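Local coordinates for probable aminotransferase (Pseudomonas aeruginosa, PDB 5YKR), which belongs to the class-III aminotransferases, enzymes that depend on pyridoxal phosphate, and carries that cofactor covalently bound, at residues Q76-A81 with R420-T425; F80-S85 with M430-P435; T263-P268 with G383-Y388. All blocks are in the same frame, centred on the assembly; numbering follows the deposited sequence. Where two conformers were deposited one is given.

How the contacts relate
Contacts 1 and 2 start from the same chain region, sharing Phe80 and Ala81, and their centres lie about 9 Å apart. They are joined by the bond from Thr425 OG1 to Asp84 OD1 (2.7 Å) and by one water. Contact 3 lies about 10 Å from contact 2, centre to centre. Their two segments on neighbouring strands of one sheet, 430-432 and 385-389, are tied by Ala431 N to Val386 O (2.8 Å), while Arg385 NH1 bonds to Ser85 OG (2.8 Å). Contacts 1 and 3 do not touch; their nearest atoms are about 5 Å apart. Segment 263-268 follows strand 255-259, the parallel neighbour of strand 281-284, after which comes the cofactor-bearing Lys286.

Contact 1. Residues Q76-A81 with R420-T425; sequences QYVDFA and RGVLLT
Val78 and Asp79 pair in parallel with Val422 and Leu423, and three backbone bonds carry the register: Val78 N to Gly421 O, Leu423 N to Val78 O and Phe80 N to Leu423 O, each 2.9 Å. Two CA-H...O contacts support them, the shorter from Tyr77 CA to Gly421 O at 3.2 Å. Past the strand ends, a water bridges Phe80 O and Thr425 N. Asp79 closes an Asx turn, its OD1 accepting from Ala81 N at 2.8 Å, while OD2 bonds to His91 NE2.

The apolar contacts fall on both faces of the pair. On the Tyr77 flank, Leu423 CD2 approaches the ring obliquely, 3.7 Å from CD2 of Tyr77. On the other face Val78 and Val422 run alongside each other in the same direction, with CG1 of Val78 3.7 Å from CG2 of Val422. CG1 of Val422, anti to its backbone N (chi1 171°), meets the Phe80 ring at its edge.

Gly421 is the C-prime residue of the Schellman motif ending helix 407-418. That helix touches Val422, Leu423 and Leu424, and helix 439-456 covers Val78 and Val422. In the chain's four-stranded mixed sheet, 422-423 is an outermost strand, parallel to 76-79, whose other edge pairs with 68-71.

Contact 2. Residues F80-S85 with M430-P435; sequences FALGDS and MALTCP
Strand 430-432, an outermost strand of the three-stranded antiparallel sheet, meets the loop after strand 76-79 through Leu432 and Phe80. Leu432 N donates to Phe80 O at 3.1 Å (N-H...O 151°), in the carbonyl plane and on a lone pair. The same oxygen accepts from a water at 2.7 Å, and that water also donates to Met430 O, so two donors grip one buried carbonyl.

Side chains pack around this bond. Phe80 sets CB 3.9 Å from Ala431 CB, and its ring atom CD1 comes to 3.4 Å of Leu432 O, an oblique approach. Leu82 sends CD1 against the strand, 3.9 Å from Cys434 CB and also close to Leu432 O. A bend at chi2 (94°) turns SD of Met430 back; its CE lies 3.7 Å from Ser85 OG. Leu432 CD2 is equally near that hydroxyl, which is hydrogen-bonded to Arg385 NH1 of the neighbouring strand. Ser85 N in turn bonds to Ala81 O.

Helix 349-372 covers Phe80 and Ala431 through Leu362, and strand 385-389 runs antiparallel to 430-432 in the sheet. Asp84 also packs on Thr328 of the second subunit.

Contact 3. Residues T263-P268 with G383-Y388; sequences TISCGP and GARVEY
Ser265 O receives Ala384 N in a 3.1 Å hydrogen bond that is nearly straight at the hydrogen (163°), although the donor stands above the carbonyl plane, 39° out of it. The same oxygen takes a CA-H...O contact from Gly383 CA at 3.4 Å, so two successive residues of the turn converge on it. Gly383, without a side chain and with positive phi, lets the backbones close to 4.3 Å between its CA and that of Cys266.

The Ser265 side chain lies against the root of Arg385. With OG between the backbone N and the carbonyl carbon (chi1 70°), the hydroxyl sits 3.5 Å from Arg385 CB. OG bonds to Ile382 O. From CG the arginine runs extended to NE and leads its guanidinium away, NH1 bonding to Ser85 OG.

Residues 264-266 form a short 3-10 turn, closed by Cys266 N to Thr263 O at 2.9 Å, that packs on Gly383-Ala384, the tight loop of the beta hairpin made by strands 378-382 and 385-389. One buried serine binds Ile382 and Ala384, the residues flanking Gly383, through its hydroxyl and its carbonyl, while the arginine touches it through aliphatic carbons and spends its charged end elsewhere.

Contact 1. Residues Q76-A81 with R420-T425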
loop_
_atom_site.group_PDB
_atom_site.type_symbol
_atom_site.label_atom_id
_atom_site.label_comp_id
_atom_site.label_asym_id
_atom_site.label_seq_id
_atom_site.Cartn_x
_atom_site.Cartn_y
_atom_site.Cartn_z
ATOM N N GLN A 76 27.527 -14.274 7.363
ATOM C CA GLN A 76 26.664 -13.924 8.497
ATOM C C GLN A 76 26.861 -12.484 8.849
ATOM O O GLN A 76 27.978 -11.986 8.825
ATOM C CB GLN A 76 26.936 -14.828 9.705
ATOM C CG GLN A 76 26.527 -16.264 9.427
ATOM C CD GLN A 76 26.502 -17.143 10.668
ATOM O OE1 GLN A 76 26.043 -16.759 11.759
ATOM N NE2 GLN A 76 27.028 -18.341 10.501
ATOM N N TYR A 77 25.780 -11.813 9.251
ATOM C CA TYR A 77 25.776 -10.410 9.572
ATOM C C TYR A 77 25.020 -10.160 10.867
ATOM O O TYR A 77 24.062 -10.891 11.172
ATOM C CB TYR A 77 25.071 -9.591 8.462
ATOM C CG TYR A 77 25.583 -9.859 7.068
ATOM C CD1 TYR A 77 25.140 -10.951 6.357
ATOM C CD2 TYR A 77 26.552 -9.049 6.482
ATOM C CE1 TYR A 77 25.659 -11.262 5.100
ATOM C CE2 TYR A 77 27.022 -9.297 5.208
ATOM C CZ TYR A 77 26.584 -10.414 4.512
ATOM O OH TYR A 77 27.111 -10.640 3.253
ATOM N N VAL A 78 25.427 -9.117 11.586
ATOM C CA VAL A 78 24.564 -8.464 12.547
ATOM C C VAL A 78 23.873 -7.314 11.790
ATOM O O VAL A 78 24.476 -6.572 11.000
ATOM C CB VAL A 78 25.227 -7.933 13.833
ATOM C CG1 VAL A 78 26.437 -7.185 13.556
ATOM C CG2 VAL A 78 24.285 -7.031 14.593
ATOM N N ASP A 79 22.559 -7.237 11.994
ATOM C CA ASP A 79 21.683 -6.347 11.239
ATOM C C ASP A 79 21.242 -5.180 12.079
ATOM O O ASP A 79 20.408 -5.326 13.009
ATOM C CB ASP A 79 20.502 -7.154 10.704
ATOM C CG ASP A 79 19.692 -6.401 9.677
ATOM O OD1 ASP A 79 19.984 -5.208 9.419
ATOM O OD2 ASP A 79 18.705 -6.986 9.148
ATOM N N PHE A 80 21.786 -3.987 11.749
ATOM C CA PHE A 80 21.321 -2.707 12.266
ATOM C C PHE A 80 20.419 -1.922 11.281
ATOM O O PHE A 80 19.981 -0.802 11.568
ATOM C CB PHE A 80 22.533 -1.816 12.683
ATOM C CG PHE A 80 23.272 -2.282 13.908
ATOM C CD1 PHE A 80 22.765 -2.036 15.154
ATOM C CD2 PHE A 80 24.418 -3.038 13.810
ATOM C CE1 PHE A 80 23.415 -2.452 16.291
ATOM C CE2 PHE A 80 25.080 -3.468 14.960
ATOM C CZ PHE A 80 24.590 -3.155 16.172
ATOM N N ALA A 81 20.202 -2.530 10.113
ATOM C CA ALA A 81 19.307 -1.980 9.076
ATOM C C ALA A 81 17.847 -2.362 9.299
ATOM O O ALA A 81 16.932 -1.537 9.146
ATOM C CB ALA A 81 19.759 -2.498 7.719
ATOM N N ARG A 420 32.472 -6.910 6.374
ATOM C CA ARG A 420 32.981 -7.425 7.646
ATOM C C ARG A 420 31.848 -7.782 8.610
ATOM O O ARG A 420 32.044 -7.906 9.808
ATOM C CB ARG A 420 33.983 -6.415 8.241
ATOM C CG ARG A 420 35.256 -6.309 7.405
ATOM C CD ARG A 420 36.042 -5.046 7.736
ATOM N NE ARG A 420 37.174 -4.891 6.829
ATOM C CZ ARG A 420 37.110 -4.496 5.571
ATOM N NH1 ARG A 420 35.929 -4.225 5.000
ATOM N NH2 ARG A 420 38.210 -4.432 4.821
ATOM N N GLY A 421 30.641 -8.015 8.045
ATOM C CA GLY A 421 29.559 -8.647 8.798
ATOM C C GLY A 421 28.602 -7.734 9.572
ATOM O O GLY A 421 27.944 -8.197 10.528
ATOM N N VAL A 422 28.470 -6.470 9.163
ATOM C CA VAL A 422 27.518 -5.553 9.793
ATOM C C VAL A 422 26.686 -4.881 8.676
ATOM O O VAL A 422 27.249 -4.231 7.770
ATOM C CB VAL A 422 28.197 -4.495 10.639
ATOM C CG1 VAL A 422 27.189 -3.455 11.092
ATOM C CG2 VAL A 422 28.922 -5.134 11.832
ATOM N N LEU A 423 25.370 -5.032 8.737
ATOM C CA LEU A 423 24.483 -4.342 7.812
ATOM C C LEU A 423 23.914 -3.051 8.403
ATOM O O LEU A 423 23.337 -3.044 9.480
ATOM C CB LEU A 423 23.281 -5.260 7.453
ATOM C CG LEU A 423 23.631 -6.555 6.753
ATOM C CD1 LEU A 423 22.423 -7.459 6.588
ATOM C CD2 LEU A 423 24.273 -6.275 5.420
ATOM N N LEU A 424 24.019 -2.006 7.626
ATOM C CA LEU A 424 23.434 -0.709 7.896
ATOM C C LEU A 424 22.540 -0.362 6.717
ATOM O O LEU A 424 22.890 -0.638 5.551
ATOM C CB LEU A 424 24.513 0.363 8.021
ATOM C CG LEU A 424 25.437 0.078 9.186
ATOM C CD1 LEU A 424 26.695 0.907 9.006
ATOM C CD2 LEU A 424 24.764 0.371 10.491
ATOM N N THR A 425 21.400 0.271 6.972
ATOM C CA THR A 425 20.523 0.614 5.884
ATOM C C THR A 425 21.204 1.543 4.906
ATOM O O THR A 425 21.900 2.474 5.329
ATOM C CB THR A 425 19.199 1.171 6.366
ATOM O OG1 THR A 425 18.356 1.388 5.226
ATOM C CG2 THR A 425 19.347 2.474 7.127
HETATM O O HOH W 1 20.957 0.851 9.682
#

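Contact 2. Residues F80-S85 with M430-P435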
loop_
_atom_site.group_PDB
_atom_site.type_symbol
_atom_site.label_atom_id
_atom_site.label_comp_id
_atom_site.label_asym_id
_atom_site.label_seq_id
_atom_site.Cartn_x
_atom_site.Cartn_y
_atom_site.Cartn_z
ATOM N N PHE A 80 21.786 -3.987 11.749
ATOM C CA PHE A 80 21.321 -2.707 12.266
ATOM C C PHE A 80 20.419 -1.922 11.281
ATOM O O PHE A 80 19.981 -0.802 11.568
ATOM C CB PHE A 80 22.533 -1.816 12.683
ATOM C CG PHE A 80 23.272 -2.282 13.908
ATOM C CD1 PHE A 80 22.765 -2.036 15.154
ATOM C CD2 PHE A 80 24.418 -3.038 13.810
ATOM C CE1 PHE A 80 23.415 -2.452 16.291
ATOM C CE2 PHE A 80 25.080 -3.468 14.960
ATOM C CZ PHE A 80 24.590 -3.155 16.172
ATOM N N ALA A 81 20.202 -2.530 10.113
ATOM C CA ALA A 81 19.307 -1.980 9.076
ATOM C C ALA A 81 17.847 -2.362 9.299
ATOM O O ALA A 81 16.932 -1.537 9.146
ATOM C CB ALA A 81 19.759 -2.498 7.719
ATOM N N LEU A 82 17.658 -3.638 9.666
ATOM C CA LEU A 82 16.345 -4.165 10.107
ATOM C C LEU A 82 15.244 -3.806 9.100
ATOM O O LEU A 82 14.197 -3.220 9.453
ATOM C CB LEU A 82 16.032 -3.711 11.520
ATOM C CG LEU A 82 17.004 -4.243 12.576
ATOM C CD1 LEU A 82 16.703 -3.631 13.946
ATOM C CD2 LEU A 82 16.948 -5.776 12.646
ATOM N N GLY A 83 15.497 -4.134 7.833
ATOM C CA GLY A 83 14.465 -3.913 6.806
ATOM C C GLY A 83 14.176 -2.442 6.571
ATOM O O GLY A 83 13.081 -2.056 6.213
ATOM N N ASP A 84 15.193 -1.613 6.723
ATOM C CA ASP A 84 15.023 -0.148 6.729
ATOM C C ASP A 84 13.935 0.268 7.690
ATOM O O ASP A 84 13.033 1.034 7.341
ATOM C CB ASP A 84 14.804 0.398 5.311
ATOM C CG ASP A 84 14.914 1.876 5.247
ATOM O OD1 ASP A 84 15.903 2.422 5.868
ATOM O OD2 ASP A 84 14.096 2.498 4.543
ATOM N N SER A 85 14.001 -0.324 8.896
ATOM C CA SER A 85 13.046 -0.097 9.981
ATOM C C SER A 85 11.737 -0.925 9.880
ATOM O O SER A 85 11.001 -0.988 10.850
ATOM C CB SER A 85 12.802 1.403 10.236
ATOM O OG SER A 85 14.052 2.044 10.326
ATOM N N MET A 430 22.475 5.559 9.751
ATOM C CA MET A 430 21.816 5.230 11.013
ATOM C C MET A 430 22.071 3.761 11.373
ATOM O O MET A 430 22.379 2.943 10.542
ATOM C CB MET A 430 20.274 5.506 10.986
ATOM C CG MET A 430 19.411 4.461 10.278
ATOM S SD MET A 430 18.779 3.233 11.433
ATOM C CE MET A 430 17.773 2.233 10.340
ATOM N N ALA A 431 21.907 3.472 12.667
ATOM C CA ALA A 431 21.848 2.108 13.194
ATOM C C ALA A 431 20.668 2.070 14.154
ATOM O O ALA A 431 20.412 3.024 14.916
ATOM C CB ALA A 431 23.123 1.772 13.966
ATOM N N LEU A 432 19.934 0.964 14.077
ATOM C CA LEU A 432 18.759 0.749 14.876
ATOM C C LEU A 432 18.968 -0.520 15.715
ATOM O O LEU A 432 19.357 -1.567 15.169
ATOM C CB LEU A 432 17.568 0.570 13.880
ATOM C CG LEU A 432 16.166 0.478 14.477
ATOM C CD1 LEU A 432 15.741 1.673 15.351
ATOM C CD2 LEU A 432 15.228 0.293 13.324
ATOM N N THR A 433 18.669 -0.429 16.999
ATOM C CA THR A 433 18.742 -1.591 17.887
ATOM C C THR A 433 17.359 -2.211 18.070
ATOM O O THR A 433 16.345 -1.541 17.915
ATOM C CB THR A 433 19.312 -1.205 19.264
ATOM O OG1 THR A 433 18.452 -0.252 19.869
ATOM C CG2 THR A 433 20.685 -0.616 19.125
ATOM N N CYS A 434 17.352 -3.517 18.338
ATOM C CA CYS A 434 16.138 -4.264 18.605
ATOM C C CYS A 434 16.336 -5.122 19.850
ATOM O O CYS A 434 17.446 -5.186 20.382
ATOM C CB CYS A 434 15.744 -5.121 17.387
ATOM S SG CYS A 434 16.813 -6.476 17.015
ATOM N N PRO A 435 15.283 -5.795 20.315
ATOM C CA PRO A 435 15.459 -6.602 21.545
ATOM C C PRO A 435 16.505 -7.700 21.442
ATOM O O PRO A 435 17.084 -8.065 22.468
ATOM C CB PRO A 435 14.062 -7.184 21.769
ATOM C CG PRO A 435 13.166 -6.178 21.195
ATOM C CD PRO A 435 13.867 -5.695 19.949
HETATM O O HOH W 1 20.957 0.851 9.682
#

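Contact 3. Residues T263-P268 with G383-Y388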
loop_
_atom_site.group_PDB
_atom_site.type_symbol
_atom_site.label_atom_id
_atom_site.label_comp_id
_atom_site.label_asym_id
_atom_site.label_seq_id
_atom_site.Cartn_x
_atom_site.Cartn_y
_atom_site.Cartn_z
ATOM N N THR A 263 10.071 7.874 14.300
ATOM C CA THR A 263 10.239 8.371 15.665
ATOM C C THR A 263 9.574 7.481 16.721
ATOM O O THR A 263 9.784 7.726 17.912
ATOM C CB THR A 263 9.829 9.818 15.799
ATOM O OG1 THR A 263 8.455 9.941 15.421
ATOM C CG2 THR A 263 10.712 10.726 14.911
ATOM N N ILE A 264 8.877 6.422 16.272
ATOM C CA ILE A 264 8.477 5.346 17.177
ATOM C C ILE A 264 9.697 4.711 17.875
ATOM O O ILE A 264 9.563 4.042 18.916
ATOM C CB ILE A 264 7.616 4.320 16.413
ATOM C CG1 ILE A 264 6.914 3.316 17.338
ATOM C CG2 ILE A 264 8.452 3.604 15.361
ATOM C CD1 ILE A 264 5.987 3.950 18.376
ATOM N N SER A 265 10.913 4.966 17.374
ATOM C CA SER A 265 12.120 4.623 18.111
ATOM C C SER A 265 12.237 5.269 19.492
ATOM O O SER A 265 13.019 4.773 20.325
ATOM C CB SER A 265 13.362 4.927 17.271
ATOM O OG SER A 265 13.535 6.324 17.126
ATOM N N CYS A 266 11.502 6.361 19.739
ATOM C CA CYS A 266 11.628 7.132 20.979
ATOM C C CYS A 266 11.000 6.469 22.183
ATOM O O CYS A 266 11.293 6.833 23.334
ATOM C CB CYS A 266 11.022 8.490 20.761
ATOM S SG CYS A 266 11.977 9.476 19.592
ATOM N N GLY A 267 10.087 5.516 21.958
ATOM C CA GLY A 267 9.420 4.858 23.080
ATOM C C GLY A 267 8.161 4.171 22.619
ATOM O O GLY A 267 7.728 4.361 21.476
ATOM N N PRO A 268 7.511 3.442 23.540
ATOM C CA PRO A 268 6.355 2.661 23.147
ATOM C C PRO A 268 5.132 3.483 22.734
ATOM O O PRO A 268 4.220 2.947 22.101
ATOM C CB PRO A 268 6.054 1.808 24.380
ATOM C CG PRO A 268 6.763 2.447 25.456
ATOM C CD PRO A 268 7.919 3.188 24.925
ATOM N N GLY A 383 16.082 7.559 21.132
ATOM C CA GLY A 383 15.739 6.242 21.624
ATOM C C GLY A 383 16.630 5.148 21.062
ATOM O O GLY A 383 17.828 5.139 21.315
ATOM N N ALA A 384 16.035 4.239 20.296
ATOM C CA ALA A 384 16.715 3.105 19.697
ATOM C C ALA A 384 17.469 3.408 18.412
ATOM O O ALA A 384 18.136 2.507 17.863
ATOM C CB ALA A 384 15.721 1.999 19.435
ATOM N N ARG A 385 17.357 4.647 17.885
ATOM C CA ARG A 385 17.844 4.966 16.554
ATOM C C ARG A 385 18.969 6.004 16.654
ATOM O O ARG A 385 18.790 7.022 17.319
ATOM C CB ARG A 385 16.652 5.522 15.726
ATOM C CG ARG A 385 16.891 5.729 14.256
ATOM C CD ARG A 385 15.682 6.392 13.617
ATOM N NE ARG A 385 15.873 6.407 12.172
ATOM C CZ ARG A 385 15.509 5.402 11.333
ATOM N NH1 ARG A 385 14.874 4.326 11.777
ATOM N NH2 ARG A 385 15.867 5.461 10.075
ATOM N N VAL A 386 20.121 5.712 16.021
ATOM C CA VAL A 386 21.327 6.552 16.141
ATOM C C VAL A 386 21.821 6.926 14.735
ATOM O O VAL A 386 21.947 6.041 13.878
ATOM C CB VAL A 386 22.455 5.748 16.844
ATOM C CG1 VAL A 386 23.760 6.535 16.960
ATOM C CG2 VAL A 386 21.981 5.307 18.239
ATOM N N GLU A 387 22.111 8.218 14.503
ATOM C CA GLU A 387 22.598 8.614 13.166
ATOM C C GLU A 387 23.608 9.731 13.286
ATOM O O GLU A 387 23.398 10.676 14.039
ATOM C CB GLU A 387 21.407 9.050 12.297
ATOM C CG GLU A 387 21.765 9.461 10.873
ATOM C CD GLU A 387 20.637 9.268 9.868
ATOM O OE1 GLU A 387 19.472 9.055 10.316
ATOM O OE2 GLU A 387 20.910 9.388 8.630
ATOM N N TYR A 388 24.636 9.641 12.443
ATOM C CA TYR A 388 25.607 10.712 12.330
ATOM C C TYR A 388 25.442 11.498 10.993
ATOM O O TYR A 388 24.777 11.036 10.033
ATOM C CB TYR A 388 27.027 10.226 12.533
ATOM C CG TYR A 388 27.415 9.015 11.744
ATOM C CD1 TYR A 388 28.004 9.136 10.460
ATOM C CD2 TYR A 388 27.241 7.737 12.260
ATOM C CE1 TYR A 388 28.339 8.015 9.732
ATOM C CE2 TYR A 388 27.621 6.614 11.537
ATOM C CZ TYR A 388 28.202 6.770 10.301
ATOM O OH TYR A 388 28.571 5.712 9.534
#